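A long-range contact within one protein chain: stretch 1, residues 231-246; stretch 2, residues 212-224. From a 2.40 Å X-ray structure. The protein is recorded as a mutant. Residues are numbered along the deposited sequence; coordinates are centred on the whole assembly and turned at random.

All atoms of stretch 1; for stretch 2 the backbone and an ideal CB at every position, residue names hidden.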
ATOM      1  N   ALA A 231      39.845   6.160  -1.236  1.00 51.98           N
ATOM      2  CA  ALA A 231      39.124   5.908  -2.477  1.00 49.27           C
ATOM      3  C   ALA A 231      37.751   6.568  -2.472  1.00 42.53           C
ATOM      4  O   ALA A 231      37.247   6.966  -3.527  1.00 40.15           O
ATOM      5  CB  ALA A 231      38.990   4.400  -2.717  1.00 42.91           C
ATOM      6  N   LEU A 232      37.132   6.678  -1.305  1.00 41.86           N
ATOM      7  CA  LEU A 232      35.780   7.209  -1.229  1.00 45.00           C
ATOM      8  C   LEU A 232      35.774   8.726  -1.255  1.00 44.64           C
ATOM      9  O   LEU A 232      34.862   9.328  -1.826  1.00 32.82           O
ATOM     10  CB  LEU A 232      35.115   6.708   0.041  1.00 45.64           C
ATOM     11  CG  LEU A 232      33.769   7.287   0.428  1.00 47.78           C
ATOM     12  CD1 LEU A 232      32.692   6.879  -0.571  1.00 38.01           C
ATOM     13  CD2 LEU A 232      33.435   6.817   1.828  1.00 38.12           C
ATOM     14  N   HIS A 233      36.779   9.344  -0.627  1.00 44.21           N
ATOM     15  CA  HIS A 233      36.897  10.793  -0.631  1.00 46.13           C
ATOM     16  C   HIS A 233      37.150  11.291  -2.041  1.00 52.31           C
ATOM     17  O   HIS A 233      36.506  12.239  -2.509  1.00 49.02           O
ATOM     18  CB  HIS A 233      38.026  11.232   0.305  1.00 46.18           C
ATOM     19  CG  HIS A 233      38.069  12.713   0.532  1.00 57.31           C
ATOM     20  ND1 HIS A 233      37.046  13.400   1.154  1.00 55.53           N
ATOM     21  CD2 HIS A 233      38.999  13.638   0.199  1.00 57.47           C
ATOM     22  CE1 HIS A 233      37.352  14.683   1.203  1.00 60.49           C
ATOM     23  NE2 HIS A 233      38.530  14.855   0.628  1.00 59.35           N
ATOM     24  N   ALA A 234      38.067  10.625  -2.742  1.00 55.47           N
ATOM     25  CA  ALA A 234      38.294  10.896  -4.156  1.00 53.48           C
ATOM     26  C   ALA A 234      37.024  10.681  -4.968  1.00 45.53           C
ATOM     27  O   ALA A 234      36.657  11.519  -5.798  1.00 41.43           O
ATOM     28  CB  ALA A 234      39.431  10.011  -4.678  1.00 44.83           C
ATOM     29  N   TYR A 235      36.331   9.564  -4.738  1.00 50.77           N
ATOM     30  CA  TYR A 235      35.152   9.259  -5.550  1.00 51.02           C
ATOM     31  C   TYR A 235      34.030  10.267  -5.288  1.00 49.67           C
ATOM     32  O   TYR A 235      33.504  10.877  -6.228  1.00 41.78           O
ATOM     33  CB  TYR A 235      34.690   7.817  -5.292  1.00 43.84           C
ATOM     34  CG  TYR A 235      33.565   7.338  -6.207  1.00 43.62           C
ATOM     35  CD1 TYR A 235      33.808   7.027  -7.545  1.00 43.85           C
ATOM     36  CD2 TYR A 235      32.262   7.177  -5.729  1.00 37.50           C
ATOM     37  CE1 TYR A 235      32.773   6.590  -8.396  1.00 42.08           C
ATOM     38  CE2 TYR A 235      31.225   6.732  -6.573  1.00 43.84           C
ATOM     39  CZ  TYR A 235      31.494   6.452  -7.904  1.00 41.76           C
ATOM     40  OH  TYR A 235      30.496   6.027  -8.739  1.00 36.68           O
ATOM     41  N   THR A 236      33.682  10.486  -4.014  1.00 56.12           N
ATOM     42  CA  THR A 236      32.618  11.434  -3.690  1.00 51.94           C
ATOM     43  C   THR A 236      32.954  12.841  -4.179  1.00 48.29           C
ATOM     44  O   THR A 236      32.092  13.530  -4.739  1.00 36.88           O
ATOM     45  CB  THR A 236      32.336  11.438  -2.183  1.00 44.44           C
ATOM     46  OG1 THR A 236      33.526  11.753  -1.444  1.00 33.52           O
ATOM     47  CG2 THR A 236      31.808  10.086  -1.738  1.00 37.83           C
ATOM     48  N   GLU A 237      34.204  13.276  -3.989  1.00 49.91           N
ATOM     49  CA  GLU A 237      34.611  14.594  -4.474  1.00 55.74           C
ATOM     50  C   GLU A 237      34.365  14.733  -5.975  1.00 55.26           C
ATOM     51  O   GLU A 237      33.897  15.781  -6.440  1.00 50.09           O
ATOM     52  CB  GLU A 237      36.087  14.854  -4.135  1.00 55.82           C
ATOM     53  CG  GLU A 237      36.613  16.203  -4.597  1.00 65.66           C
ATOM     54  CD  GLU A 237      37.791  16.710  -3.779  1.00 64.42           C
ATOM     55  OE1 GLU A 237      38.778  17.160  -4.386  1.00 68.09           O
ATOM     56  OE2 GLU A 237      37.724  16.672  -2.534  1.00 66.68           O
ATOM     57  N   LYS A 238      34.645  13.676  -6.745  1.00 59.21           N
ATOM     58  CA  LYS A 238      34.332  13.693  -8.171  1.00 58.85           C
ATOM     59  C   LYS A 238      32.841  13.927  -8.403  1.00 51.60           C
ATOM     60  O   LYS A 238      32.452  14.809  -9.181  1.00 37.46           O
ATOM     61  CB  LYS A 238      34.784  12.385  -8.830  1.00 56.29           C
ATOM     62  CG  LYS A 238      34.567  12.350 -10.338  1.00 67.30           C
ATOM     63  CD  LYS A 238      34.668  10.932 -10.925  1.00 79.19           C
ATOM     64  CE  LYS A 238      33.438  10.061 -10.590  1.00 78.40           C
ATOM     65  NZ  LYS A 238      33.181   8.971 -11.602  1.00 75.89           N
ATOM     66  N   LEU A 239      31.989  13.133  -7.739  1.00 45.39           N
ATOM     67  CA  LEU A 239      30.549  13.268  -7.935  1.00 45.78           C
ATOM     68  C   LEU A 239      30.081  14.672  -7.604  1.00 43.68           C
ATOM     69  O   LEU A 239      29.282  15.255  -8.344  1.00 36.96           O
ATOM     70  CB  LEU A 239      29.790  12.261  -7.073  1.00 46.18           C
ATOM     71  CG  LEU A 239      29.989  10.781  -7.353  1.00 51.58           C
ATOM     72  CD1 LEU A 239      29.073   9.951  -6.456  1.00 43.74           C
ATOM     73  CD2 LEU A 239      29.753  10.498  -8.820  1.00 55.14           C
ATOM     74  N   LEU A 240      30.592  15.237  -6.505  1.00 52.63           N
ATOM     75  CA  LEU A 240      30.056  16.480  -5.958  1.00 53.11           C
ATOM     76  C   LEU A 240      30.577  17.711  -6.695  1.00 57.61           C
ATOM     77  O   LEU A 240      29.807  18.635  -6.986  1.00 46.49           O
ATOM     78  CB  LEU A 240      30.404  16.579  -4.471  1.00 54.14           C
ATOM     79  CG  LEU A 240      29.857  15.446  -3.592  1.00 57.50           C
ATOM     80  CD1 LEU A 240      30.564  15.436  -2.235  1.00 54.89           C
ATOM     81  CD2 LEU A 240      28.340  15.543  -3.433  1.00 43.14           C
ATOM     82  N   PHE A 241      31.876  17.749  -6.994  1.00 54.79           N
ATOM     83  CA  PHE A 241      32.504  18.954  -7.524  1.00 58.04           C
ATOM     84  C   PHE A 241      32.688  18.935  -9.038  1.00 59.00           C
ATOM     85  O   PHE A 241      32.984  19.986  -9.616  1.00 61.41           O
ATOM     86  CB  PHE A 241      33.866  19.184  -6.841  1.00 58.28           C
ATOM     87  CG  PHE A 241      33.762  19.528  -5.373  1.00 55.71           C
ATOM     88  CD1 PHE A 241      33.660  18.527  -4.417  1.00 55.07           C
ATOM     89  CD2 PHE A 241      33.755  20.848  -4.955  1.00 56.51           C
ATOM     90  CE1 PHE A 241      33.555  18.832  -3.076  1.00 56.90           C
ATOM     91  CE2 PHE A 241      33.657  21.164  -3.609  1.00 61.53           C
ATOM     92  CZ  PHE A 241      33.550  20.151  -2.670  1.00 62.46           C
ATOM     93  N   LYS A 242      32.513  17.784  -9.693  1.00 56.67           N
ATOM     94  CA  LYS A 242      32.688  17.684 -11.139  1.00 57.72           C
ATOM     95  C   LYS A 242      31.495  17.099 -11.894  1.00 61.41           C
ATOM     96  O   LYS A 242      31.430  17.274 -13.117  1.00 61.08           O
ATOM     97  CB  LYS A 242      33.938  16.852 -11.471  1.00 59.29           C
ATOM     98  CG  LYS A 242      35.242  17.495 -11.020  1.00 70.56           C
ATOM     99  CD  LYS A 242      36.464  16.703 -11.473  1.00 80.93           C
ATOM    100  CE  LYS A 242      37.753  17.333 -10.950  1.00 96.81           C
ATOM    101  NZ  LYS A 242      38.982  16.583 -11.372  1.00106.61           N
ATOM    102  N   GLU A 243      30.554  16.428 -11.227  1.00 60.95           N
ATOM    103  CA  GLU A 243      29.427  15.790 -11.903  1.00 52.42           C
ATOM    104  C   GLU A 243      28.080  16.306 -11.397  1.00 51.96           C
ATOM    105  O   GLU A 243      27.042  15.669 -11.628  1.00 44.69           O
ATOM    106  CB  GLU A 243      29.537  14.269 -11.762  1.00 48.69           C
ATOM    107  CG  GLU A 243      30.801  13.731 -12.477  1.00 56.50           C
ATOM    108  CD  GLU A 243      30.950  12.211 -12.429  1.00 59.06           C
ATOM    109  OE1 GLU A 243      32.002  11.720 -12.886  1.00 59.91           O
ATOM    110  OE2 GLU A 243      30.034  11.511 -11.941  1.00 54.14           O
ATOM    111  N   LYS A 244      28.094  17.461 -10.729  1.00 65.01           N
ATOM    112  CA  LYS A 244      26.917  18.184 -10.219  1.00 71.92           C
ATOM    113  C   LYS A 244      25.835  17.235  -9.709  1.00 63.76           C
ATOM    114  O   LYS A 244      24.666  17.280 -10.105  1.00 61.57           O
ATOM    115  CB  LYS A 244      26.335  19.145 -11.273  1.00 79.45           C
ATOM    116  CG  LYS A 244      26.269  18.673 -12.715  1.00 71.25           C
ATOM    117  CD  LYS A 244      26.433  19.881 -13.624  1.00 70.04           C
ATOM    118  CE  LYS A 244      26.244  19.534 -15.087  1.00 77.66           C
ATOM    119  NZ  LYS A 244      26.336  20.756 -15.943  1.00 79.57           N
ATOM    120  N   PHE A 245      26.252  16.381  -8.785  1.00 65.39           N
ATOM    121  CA  PHE A 245      25.315  15.471  -8.156  1.00 62.09           C
ATOM    122  C   PHE A 245      24.544  16.169  -7.031  1.00 66.14           C
ATOM    123  O   PHE A 245      23.307  16.151  -7.022  1.00 78.31           O
ATOM    124  CB  PHE A 245      26.064  14.229  -7.673  1.00 53.37           C
ATOM    125  CG  PHE A 245      25.162  13.113  -7.275  1.00 43.97           C
ATOM    126  CD1 PHE A 245      23.859  13.067  -7.743  1.00 41.98           C
ATOM    127  CD2 PHE A 245      25.598  12.132  -6.397  1.00 35.90           C
ATOM    128  CE1 PHE A 245      23.009  12.057  -7.360  1.00 43.53           C
ATOM    129  CE2 PHE A 245      24.760  11.119  -6.012  1.00 37.02           C
ATOM    130  CZ  PHE A 245      23.454  11.083  -6.492  1.00 41.54           C
ATOM    131  N   ASP A 246      25.247  16.836  -6.115  1.00 58.44           N
ATOM    132  CA  ASP A 246      24.636  17.631  -5.025  1.00 49.55           C
ATOM    133  C   ASP A 246      23.705  16.773  -4.169  1.00 43.76           C
ATOM    134  O   ASP A 246      22.495  16.994  -4.091  1.00 34.83           O
ATOM    135  CB  ASP A 246      23.892  18.862  -5.541  1.00 44.97           C
ATOM    136  CG  ASP A 246      23.387  19.765  -4.393  1.00 50.97           C
ATOM    137  OD1 ASP A 246      23.850  19.610  -3.244  1.00 46.40           O
ATOM    138  OD2 ASP A 246      22.514  20.623  -4.636  1.00 45.64           O
ATOM    139  N   UNK A 212      25.370   2.913 -12.896  1.00 44.42           N
ATOM    140  CA  UNK A 212      24.111   3.578 -12.628  1.00 40.18           C
ATOM    141  C   UNK A 212      24.066   3.979 -11.154  1.00 38.78           C
ATOM    142  O   UNK A 212      24.955   3.639 -10.369  1.00 22.23           O
ATOM    143  CB  UNK A 212      22.929   2.677 -12.991  1.00 40.18           C
ATOM    144  N   UNK A 213      23.015   4.729 -10.787  1.00 45.52           N
ATOM    145  CA  UNK A 213      22.895   5.222  -9.414  1.00 44.12           C
ATOM    146  C   UNK A 213      22.920   4.067  -8.418  1.00 40.80           C
ATOM    147  O   UNK A 213      23.583   4.146  -7.384  1.00 29.15           O
ATOM    148  CB  UNK A 213      21.609   6.033  -9.247  1.00 44.12           C
ATOM    149  N   UNK A 214      22.224   2.973  -8.734  1.00 48.12           N
ATOM    150  CA  UNK A 214      22.174   1.814  -7.843  1.00 44.82           C
ATOM    151  C   UNK A 214      23.576   1.333  -7.474  1.00 41.57           C
ATOM    152  O   UNK A 214      23.871   1.074  -6.303  1.00 35.90           O
ATOM    153  CB  UNK A 214      21.387   0.677  -8.497  1.00 44.82           C
ATOM    154  N   UNK A 215      24.461   1.219  -8.472  1.00 42.23           N
ATOM    155  CA  UNK A 215      25.793   0.667  -8.242  1.00 44.53           C
ATOM    156  C   UNK A 215      26.745   1.700  -7.656  1.00 40.38           C
ATOM    157  O   UNK A 215      27.653   1.335  -6.898  1.00 25.66           O
ATOM    158  CB  UNK A 215      26.367   0.117  -9.549  1.00 44.53           C
ATOM    159  N   UNK A 216      26.552   2.983  -7.993  1.00 46.45           N
ATOM    160  CA  UNK A 216      27.337   4.042  -7.362  1.00 42.75           C
ATOM    161  C   UNK A 216      27.101   4.056  -5.864  1.00 35.25           C
ATOM    162  O   UNK A 216      28.047   4.131  -5.073  1.00 27.32           O
ATOM    163  CB  UNK A 216      26.992   5.405  -7.964  1.00 42.75           C
ATOM    164  N   UNK A 217      25.831   3.971  -5.455  1.00 42.92           N
ATOM    165  CA  UNK A 217      25.523   3.943  -4.028  1.00 47.79           C
ATOM    166  C   UNK A 217      26.132   2.717  -3.374  1.00 41.65           C
ATOM    167  O   UNK A 217      26.697   2.800  -2.279  1.00 32.22           O
ATOM    168  CB  UNK A 217      24.010   3.966  -3.801  1.00 47.79           C
ATOM    169  N   UNK A 218      26.036   1.571  -4.052  1.00 57.30           N
ATOM    170  CA  UNK A 218      26.614   0.334  -3.544  1.00 48.81           C
ATOM    171  C   UNK A 218      28.133   0.439  -3.450  1.00 43.23           C
ATOM    172  O   UNK A 218      28.738  -0.023  -2.476  1.00 30.91           O
ATOM    173  CB  UNK A 218      26.220  -0.844  -4.437  1.00 48.81           C
ATOM    174  N   UNK A 219      28.760   1.058  -4.454  1.00 41.97           N
ATOM    175  CA  UNK A 219      30.202   1.249  -4.433  1.00 42.71           C
ATOM    176  C   UNK A 219      30.626   2.101  -3.242  1.00 45.55           C
ATOM    177  O   UNK A 219      31.629   1.807  -2.578  1.00 33.83           O
ATOM    178  CB  UNK A 219      30.671   1.895  -5.738  1.00 42.71           C
ATOM    179  N   UNK A 220      29.878   3.175  -2.965  1.00 49.88           N
ATOM    180  CA  UNK A 220      30.250   4.072  -1.875  1.00 46.05           C
ATOM    181  C   UNK A 220      30.035   3.402  -0.523  1.00 38.41           C
ATOM    182  O   UNK A 220      30.853   3.553   0.389  1.00 28.05           O
ATOM    183  CB  UNK A 220      29.446   5.372  -1.954  1.00 46.05           C
ATOM    184  N   UNK A 221      28.944   2.638  -0.388  1.00 43.80           N
ATOM    185  CA  UNK A 221      28.679   1.913   0.849  1.00 45.02           C
ATOM    186  C   UNK A 221      29.760   0.873   1.121  1.00 45.61           C
ATOM    187  O   UNK A 221      30.182   0.687   2.269  1.00 39.48           O
ATOM    188  CB  UNK A 221      27.306   1.241   0.787  1.00 45.02           C
ATOM    189  N   UNK A 222      30.218   0.197   0.068  1.00 42.09           N
ATOM    190  CA  UNK A 222      31.271  -0.799   0.215  1.00 42.74           C
ATOM    191  C   UNK A 222      32.568  -0.159   0.696  1.00 42.18           C
ATOM    192  O   UNK A 222      33.154  -0.603   1.696  1.00 32.16           O
ATOM    193  CB  UNK A 222      31.502  -1.528  -1.110  1.00 42.74           C
ATOM    194  N   UNK A 223      33.017   0.907   0.014  1.00 44.85           N
ATOM    195  CA  UNK A 223      34.235   1.610   0.423  1.00 41.60           C
ATOM    196  C   UNK A 223      34.167   2.053   1.872  1.00 42.87           C
ATOM    197  O   UNK A 223      35.148   1.946   2.617  1.00 36.74           O
ATOM    198  CB  UNK A 223      34.477   2.823  -0.477  1.00 41.60           C
ATOM    199  N   UNK A 224      33.015   2.572   2.287  1.00 46.63           N
ATOM    200  CA  UNK A 224      32.871   2.989   3.672  1.00 51.16           C
ATOM    201  C   UNK A 224      33.036   1.803   4.609  1.00 50.10           C
ATOM    202  O   UNK A 224      33.777   1.879   5.594  1.00 44.58           O
ATOM    203  CB  UNK A 224      31.512   3.657   3.893  1.00 51.16           C
TER

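Stretch 2 is a helix from 213 onward, and it runs roughly antiparallel to the helix of stretch 1, with axes 9.7 Å apart at closest approach.

Position 212 lies just before the helix, with phi/psi of -90/173. Nothing of stretch 1 is near. A capping residue such as Asp, Asn, Ser or Thr would suit. It is Asp-212, whose OD1 accepts a capping bond from the backbone N of 215, at 3.1 Å.

Position 213 points its CB sideways, but the Phe-245 ring lies within reach of a longer apolar chain. Leu, Ile or Met would fit. It is Leu-213; its CD1 comes 3.7 Å from Phe-245 CZ.

Positions 214 and 215 get no guidance from stretch 1. They are Glu-214 and Leu-215.

Position 216 points toward stretch 1. Its ideal CB is 3.6 Å from Tyr-235 OH, and the Glu-243 carboxylate lies farther along. A long chain is favoured, with Lys or Arg answering the charge; Gln or Met could also fit. It is Lys-216. Its CG packs 3.2 Å from Tyr-235 OH. Its extended chain brings NZ to 4.1 Å from Glu-243 OE2, too far for a salt bridge. Glu-243 instead pairs with Lys-238, NZ to OE1 at 3.3 Å.

Positions 217 and 218 have no CB contact with stretch 1, so many residues would do. They are Leu-217 and Leu-218.

Position 219 points toward the Tyr-235 ring, with CE2 4.9 Å from the ideal CB. An aromatic or a large aliphatic chain would suit. It is Tyr-219, which turns its edge to the face of Tyr-235. Tyr-219 CD2 lies 3.8 Å from Tyr-235 CZ, and the planes meet at 83°.

Position 220 points its CB sideways, but a hollow lined by Leu-232, Tyr-235, Thr-236 and Leu-239 lies alongside. A long, flexible apolar chain suits it; Leu is also plausible. It is Met-220, a knob in that hole. CG is 3.6 Å from Leu-232 CD1, SD 3.4 Å from Thr-236 CG2, and CE 3.7 Å from Leu-239 CD1.

Positions 221 and 222 do not touch stretch 1. They are Lys-221 and Ala-222.

Position 223 points toward stretch 1, its ideal CB 4.0 Å from Leu-232 CB and 5.3 Å from Ala-231 CB. Met, Leu or Ile would suit. It is Met-223, whose CE reaches to 3.4 Å from Ala-231 CB. With 216, 219 and 220 it surrounds the Tyr-235 side chain.

Position 224 points its CB sideways, and the ideal CB lies 4.2 Å from Leu-232 CD2. A chain with an aliphatic base suits, polar or not. It is Lys-224; CB touches the leucine and the end leads away.

Stretch 2 212-224: DLELKLLYMKAMK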
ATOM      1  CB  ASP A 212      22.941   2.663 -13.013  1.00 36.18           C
ATOM      2  CG  ASP A 212      23.026   1.297 -12.349  1.00 42.73           C
ATOM      3  OD1 ASP A 212      23.908   1.102 -11.488  1.00 46.55           O
ATOM      4  OD2 ASP A 212      22.214   0.408 -12.677  1.00 43.94           O
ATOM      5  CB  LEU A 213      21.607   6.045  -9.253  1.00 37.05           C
ATOM      6  CG  LEU A 213      21.483   6.738  -7.886  1.00 37.54           C
ATOM      7  CD1 LEU A 213      22.737   7.582  -7.577  1.00 38.63           C
ATOM      8  CD2 LEU A 213      20.238   7.597  -7.794  1.00 35.98           C
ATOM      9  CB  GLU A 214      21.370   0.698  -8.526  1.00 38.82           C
ATOM     10  CG  GLU A 214      21.196  -0.570  -7.729  1.00 42.44           C
ATOM     11  CD  GLU A 214      20.102  -0.488  -6.653  1.00 41.11           C
ATOM     12  OE1 GLU A 214      19.060   0.167  -6.873  1.00 30.66           O
ATOM     13  OE2 GLU A 214      20.301  -1.098  -5.580  1.00 42.39           O
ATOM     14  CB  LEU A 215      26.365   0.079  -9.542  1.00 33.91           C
ATOM     15  CG  LEU A 215      25.662  -1.199 -10.046  1.00 41.99           C
ATOM     16  CD1 LEU A 215      26.302  -1.714 -11.317  1.00 41.56           C
ATOM     17  CD2 LEU A 215      25.614  -2.310  -8.977  1.00 30.24           C
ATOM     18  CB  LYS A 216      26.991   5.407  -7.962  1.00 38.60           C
ATOM     19  CG  LYS A 216      27.402   5.601  -9.421  1.00 43.40           C
ATOM     20  CD  LYS A 216      27.176   7.057  -9.854  1.00 42.02           C
ATOM     21  CE  LYS A 216      27.320   7.217 -11.381  1.00 47.85           C
ATOM     22  NZ  LYS A 216      27.071   8.626 -11.815  1.00 63.34           N
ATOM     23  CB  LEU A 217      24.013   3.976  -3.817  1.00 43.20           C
ATOM     24  CG  LEU A 217      23.333   5.277  -4.271  1.00 45.99           C
ATOM     25  CD1 LEU A 217      21.790   5.208  -4.156  1.00 38.35           C
ATOM     26  CD2 LEU A 217      23.876   6.478  -3.530  1.00 39.73           C
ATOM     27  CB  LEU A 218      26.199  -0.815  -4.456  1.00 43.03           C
ATOM     28  CG  LEU A 218      26.605  -2.216  -4.003  1.00 54.51           C
ATOM     29  CD1 LEU A 218      25.956  -2.577  -2.662  1.00 51.63           C
ATOM     30  CD2 LEU A 218      26.251  -3.232  -5.079  1.00 56.68           C
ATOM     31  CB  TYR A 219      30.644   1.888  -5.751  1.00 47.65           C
ATOM     32  CG  TYR A 219      32.138   2.000  -5.946  1.00 43.38           C
ATOM     33  CD1 TYR A 219      32.992   0.956  -5.621  1.00 43.48           C
ATOM     34  CD2 TYR A 219      32.690   3.147  -6.504  1.00 41.30           C
ATOM     35  CE1 TYR A 219      34.365   1.077  -5.821  1.00 44.16           C
ATOM     36  CE2 TYR A 219      34.051   3.273  -6.703  1.00 46.40           C
ATOM     37  CZ  TYR A 219      34.889   2.240  -6.358  1.00 44.57           C
ATOM     38  OH  TYR A 219      36.249   2.367  -6.549  1.00 37.95           O
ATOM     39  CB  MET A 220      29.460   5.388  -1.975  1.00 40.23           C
ATOM     40  CG  MET A 220      30.051   6.404  -2.972  1.00 37.23           C
ATOM     41  SD  MET A 220      29.392   8.040  -2.860  1.00 27.05           S
ATOM     42  CE  MET A 220      27.914   7.746  -3.710  1.00 33.76           C
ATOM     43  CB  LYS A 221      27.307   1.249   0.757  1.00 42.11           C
ATOM     44  CG  LYS A 221      26.971   0.367   1.920  1.00 43.22           C
ATOM     45  CD  LYS A 221      25.629  -0.323   1.721  1.00 50.10           C
ATOM     46  CE  LYS A 221      25.319  -1.176   2.943  1.00 61.32           C
ATOM     47  NZ  LYS A 221      24.082  -1.957   2.781  1.00 68.58           N
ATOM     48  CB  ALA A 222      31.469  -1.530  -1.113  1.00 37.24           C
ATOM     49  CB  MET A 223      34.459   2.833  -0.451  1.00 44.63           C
ATOM     50  CG  MET A 223      34.831   2.530  -1.877  1.00 38.02           C
ATOM     51  SD  MET A 223      34.235   3.882  -2.844  1.00 28.54           S
ATOM     52  CE  MET A 223      35.751   4.077  -3.578  1.00 31.06           C
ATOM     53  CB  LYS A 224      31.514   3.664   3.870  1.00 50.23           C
ATOM     54  CG  LYS A 224      31.316   4.293   5.234  1.00 51.48           C
ATOM     55  CD  LYS A 224      29.836   4.542   5.457  1.00 65.03           C
ATOM     56  CE  LYS A 224      29.554   5.153   6.817  1.00 68.76           C
ATOM     57  NZ  LYS A 224      28.075   5.282   6.975  1.00 75.09           N
TER
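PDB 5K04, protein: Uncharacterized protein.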